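Local coordinates for protein VIN1 (Oscarella pearsei, PDB 6BFI) that binds actin filaments and may play a role in cell-cell adhesion, as a vinculin-family protein of a sponge, at residues V47-A50 with V51-V55; A84-F87 with L88-A92. All blocks are in the same frame, centred on the assembly; numbering follows the deposited sequence.

Contact 1 of 2, residues V47-A50 with V51-V55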
loop_
_atom_site.group_PDB
_atom_site.type_symbol
_atom_site.label_atom_id
_atom_site.label_comp_id
_atom_site.label_asym_id
_atom_site.label_seq_id
_atom_site.Cartn_x
_atom_site.Cartn_y
_atom_site.Cartn_z
ATOM N N VAL A 47 26.371 31.253 -6.603
ATOM C CA VAL A 47 26.493 30.208 -5.589
ATOM C C VAL A 47 27.067 30.778 -4.297
ATOM O O VAL A 47 26.584 30.475 -3.198
ATOM C CB VAL A 47 27.344 29.041 -6.121
ATOM C CG1 VAL A 47 27.612 28.039 -5.012
ATOM C CG2 VAL A 47 26.645 28.373 -7.287
ATOM N N GLY A 48 28.092 31.624 -4.408
ATOM C CA GLY A 48 28.698 32.202 -3.222
ATOM C C GLY A 48 27.762 33.116 -2.457
ATOM O O GLY A 48 27.844 33.205 -1.229
ATOM N N ILE A 49 26.864 33.805 -3.162
ATOM C CA ILE A 49 25.911 34.675 -2.483
ATOM C C ILE A 49 24.832 33.847 -1.794
ATOM O O ILE A 49 24.408 34.167 -0.676
ATOM C CB ILE A 49 25.319 35.696 -3.472
ATOM C CG1 ILE A 49 26.277 36.878 -3.640
ATOM C CG2 ILE A 49 23.949 36.176 -3.013
ATOM C CD1 ILE A 49 25.705 38.026 -4.444
ATOM N N ALA A 50 24.381 32.764 -2.436
ATOM C CA ALA A 50 23.452 31.859 -1.763
ATOM C C ALA A 50 24.075 31.273 -0.501
ATOM O O ALA A 50 23.427 31.212 0.555
ATOM C CB ALA A 50 23.019 30.744 -2.716
ATOM N N VAL A 51 25.340 30.851 -0.589
ATOM C CA VAL A 51 26.044 30.339 0.583
ATOM C C VAL A 51 26.141 31.413 1.659
ATOM O O VAL A 51 25.887 31.153 2.841
ATOM C CB VAL A 51 27.436 29.815 0.185
ATOM C CG1 VAL A 51 28.271 29.519 1.424
ATOM C CG2 VAL A 51 27.308 28.573 -0.691
ATOM N N THR A 52 26.496 32.637 1.263
ATOM C CA THR A 52 26.668 33.715 2.234
ATOM C C THR A 52 25.360 34.034 2.949
ATOM O O THR A 52 25.348 34.265 4.163
ATOM C CB THR A 52 27.216 34.963 1.537
ATOM O OG1 THR A 52 28.472 34.650 0.921
ATOM C CG2 THR A 52 27.418 36.096 2.534
ATOM N N ASN A 53 24.246 34.039 2.216
ATOM C CA ASN A 53 22.971 34.391 2.832
ATOM C C ASN A 53 22.446 33.258 3.706
ATOM O O ASN A 53 21.832 33.510 4.751
ATOM C CB ASN A 53 21.956 34.772 1.757
ATOM C CG ASN A 53 22.320 36.066 1.058
ATOM O OD1 ASN A 53 22.805 37.010 1.681
ATOM N ND2 ASN A 53 22.100 36.111 -0.249
ATOM N N LEU A 54 22.675 32.004 3.305
ATOM C CA LEU A 54 22.319 30.893 4.182
ATOM C C LEU A 54 23.141 30.934 5.468
ATOM O O LEU A 54 22.616 30.689 6.563
ATOM C CB LEU A 54 22.510 29.565 3.450
ATOM C CG LEU A 54 21.858 28.340 4.099
ATOM C CD1 LEU A 54 20.367 28.566 4.312
ATOM C CD2 LEU A 54 22.097 27.095 3.257
ATOM N N VAL A 55 24.432 31.261 5.352
ATOM C CA VAL A 55 25.273 31.453 6.530
ATOM C C VAL A 55 24.771 32.626 7.363
ATOM O O VAL A 55 24.930 32.641 8.588
ATOM C CB VAL A 55 26.745 31.638 6.100
ATOM C CG1 VAL A 55 27.600 32.156 7.252
ATOM C CG2 VAL A 55 27.310 30.328 5.583
#
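T52 grips the carbonyl of G48 twice. Its hydroxyl OG1 donates to G48 O at 2.7 Å, while its own backbone N gives the usual helical bond to the same oxygen at 2.9 Å. The two donors come from opposite faces of the carbonyl plane, the hydroxyl tilted 29° from it. This is possible because OG1 stands beside the backbone N (chi1 -59°), which folds it back over the preceding turn and satisfies the hydroxyl within its own helix. The other backbone bonds, V51 to V47, N53 to I49 and L54 to A50, continue the alpha-helical ladder.

Among the side chains, I49 and N53 run side by side along the exposed flank. The amide nitrogen ND2 of N53 lies 3.3 Å from CG2 of I49. It also comes within 3.0 Å of I49 O, but at too poor an angle for a hydrogen bond. On the far side of the helix, V47 and V51 make a loose apolar pair, CG1 of V47 to CG2 of V51 at 4.4 Å.

Those valines, with V55, face helix 68-97, where V51 and V55 both touch V81. A50 and L54 rest on M119 of helix 102-145, and L54 also reaches V13 of helix 8-32.

Contact 2 of 2, residues A84-F87 with L88-A92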
loop_
_atom_site.group_PDB
_atom_site.type_symbol
_atom_site.label_atom_id
_atom_site.label_comp_id
_atom_site.label_asym_id
_atom_site.label_seq_id
_atom_site.Cartn_x
_atom_site.Cartn_y
_atom_site.Cartn_z
ATOM N N ALA A 84 34.144 26.129 1.090
ATOM C CA ALA A 84 33.829 25.582 -0.228
ATOM C C ALA A 84 33.494 26.691 -1.223
ATOM O O ALA A 84 33.924 26.646 -2.387
ATOM C CB ALA A 84 32.674 24.588 -0.125
ATOM N N ALA A 85 32.732 27.698 -0.784
ATOM C CA ALA A 85 32.477 28.848 -1.648
ATOM C C ALA A 85 33.778 29.540 -2.044
ATOM O O ALA A 85 33.943 29.957 -3.201
ATOM C CB ALA A 85 31.533 29.830 -0.955
ATOM N N VAL A 86 34.717 29.668 -1.099
ATOM C CA VAL A 86 36.027 30.226 -1.430
ATOM C C VAL A 86 36.709 29.386 -2.503
ATOM O O VAL A 86 37.315 29.922 -3.442
ATOM C CB VAL A 86 36.899 30.341 -0.166
ATOM C CG1 VAL A 86 38.307 30.809 -0.531
ATOM C CG2 VAL A 86 36.254 31.283 0.841
ATOM N N PHE A 87 36.618 28.057 -2.384
ATOM C CA PHE A 87 37.178 27.184 -3.410
ATOM C C PHE A 87 36.555 27.461 -4.770
ATOM O O PHE A 87 37.238 27.395 -5.799
ATOM C CB PHE A 87 36.984 25.717 -3.029
ATOM C CG PHE A 87 38.015 25.194 -2.073
ATOM C CD1 PHE A 87 38.918 26.050 -1.466
ATOM C CD2 PHE A 87 38.091 23.841 -1.792
ATOM C CE1 PHE A 87 39.871 25.568 -0.591
ATOM C CE2 PHE A 87 39.044 23.353 -0.917
ATOM C CZ PHE A 87 39.933 24.217 -0.316
ATOM N N LEU A 88 35.256 27.772 -4.798
ATOM C CA LEU A 88 34.635 28.125 -6.071
ATOM C C LEU A 88 35.192 29.434 -6.617
ATOM O O LEU A 88 35.418 29.560 -7.828
ATOM C CB LEU A 88 33.117 28.203 -5.923
ATOM C CG LEU A 88 32.395 26.859 -5.823
ATOM C CD1 LEU A 88 30.909 27.042 -6.079
ATOM C CD2 LEU A 88 32.993 25.843 -6.788
ATOM N N SER A 89 35.419 30.423 -5.745
ATOM C CA SER A 89 35.999 31.685 -6.204
ATOM C C SER A 89 37.384 31.468 -6.808
ATOM O O SER A 89 37.677 31.934 -7.920
ATOM C CB SER A 89 36.066 32.683 -5.047
ATOM O OG SER A 89 34.775 32.950 -4.531
ATOM N N ASP A 90 38.251 30.756 -6.081
ATOM C CA ASP A 90 39.578 30.447 -6.604
ATOM C C ASP A 90 39.488 29.682 -7.918
ATOM O O ASP A 90 40.264 29.934 -8.847
ATOM C CB ASP A 90 40.375 29.646 -5.575
ATOM C CG ASP A 90 40.419 30.318 -4.213
ATOM O OD1 ASP A 90 40.198 31.547 -4.141
ATOM O OD2 ASP A 90 40.683 29.613 -3.216
ATOM N N ALA A 91 38.540 28.745 -8.016
ATOM C CA ALA A 91 38.358 27.998 -9.256
ATOM C C ALA A 91 38.021 28.926 -10.414
ATOM O O ALA A 91 38.570 28.782 -11.515
ATOM C CB ALA A 91 37.266 26.946 -9.080
ATOM N N ALA A 92 37.121 29.887 -10.186
ATOM C CA ALA A 92 36.805 30.864 -11.224
ATOM C C ALA A 92 38.053 31.625 -11.654
ATOM O O ALA A 92 38.314 31.788 -12.855
ATOM C CB ALA A 92 35.727 31.828 -10.730
#
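V86 and D90, one turn apart, lie side by side and point the same way. Carboxylate oxygen OD2 of D90 sits 3.8 Å from methyl CG1 of V86, with OD1 slightly farther from it. Because CG of D90 stands beside its own backbone N (chi1 -53°), the carboxylate is folded back along the helix, and each of its oxygens comes to 3.4 Å from V86 O. Acceptor faces acceptor there, so the carboxylate gains no bond from that carbonyl. What V86 O does accept is the backbone N of D90, at 2.9 Å and nearly straight, with an N-H...O angle of 174°.

S89 places its hydroxyl near the A85 carbonyl, but OG to A85 O is 3.4 Å and counts only as a weak hydrogen bond. The backbone N of S89 makes the firmer bond to that oxygen, at 3.0 Å. L88 to A84 and A91 to F87 complete the run of backbone bonds.

The F87 ring comes near D90, CD1 to OD2 being 4.3 Å. K107 of helix 102-145 makes a cation-pi contact with this ring and also touches D90, whose OD1 forms a long, weak ion pair with R93.

A85, L88 and A92 pack on helix 41-59, A84 and A91 on helix 102-145, while V86, S89 and D90 lie on the more exposed side, consistent with an amphipathic helix of the vinculin-family bundles.

Overall arrangement
From the N terminus the chain runs through helix 8-32 into helix 41-59, which carries contact 1, and then into the next helix, 68-97, which carries contact 2. Each contact spans a single continuous stretch of helix and so closes no long loop. They follow in series, neither enclosing nor crossing the other, with centres about 13 Å apart. The two helices meet directly: CG1 of V47 packs on CD1 of L88 at 3.6 Å, and CG1 of V51 on CB of A85 at 4.0 Å. Helix 102-145 touches both, through M119 on contact 1 and V115 on contact 2, tying successive helices into one bundle.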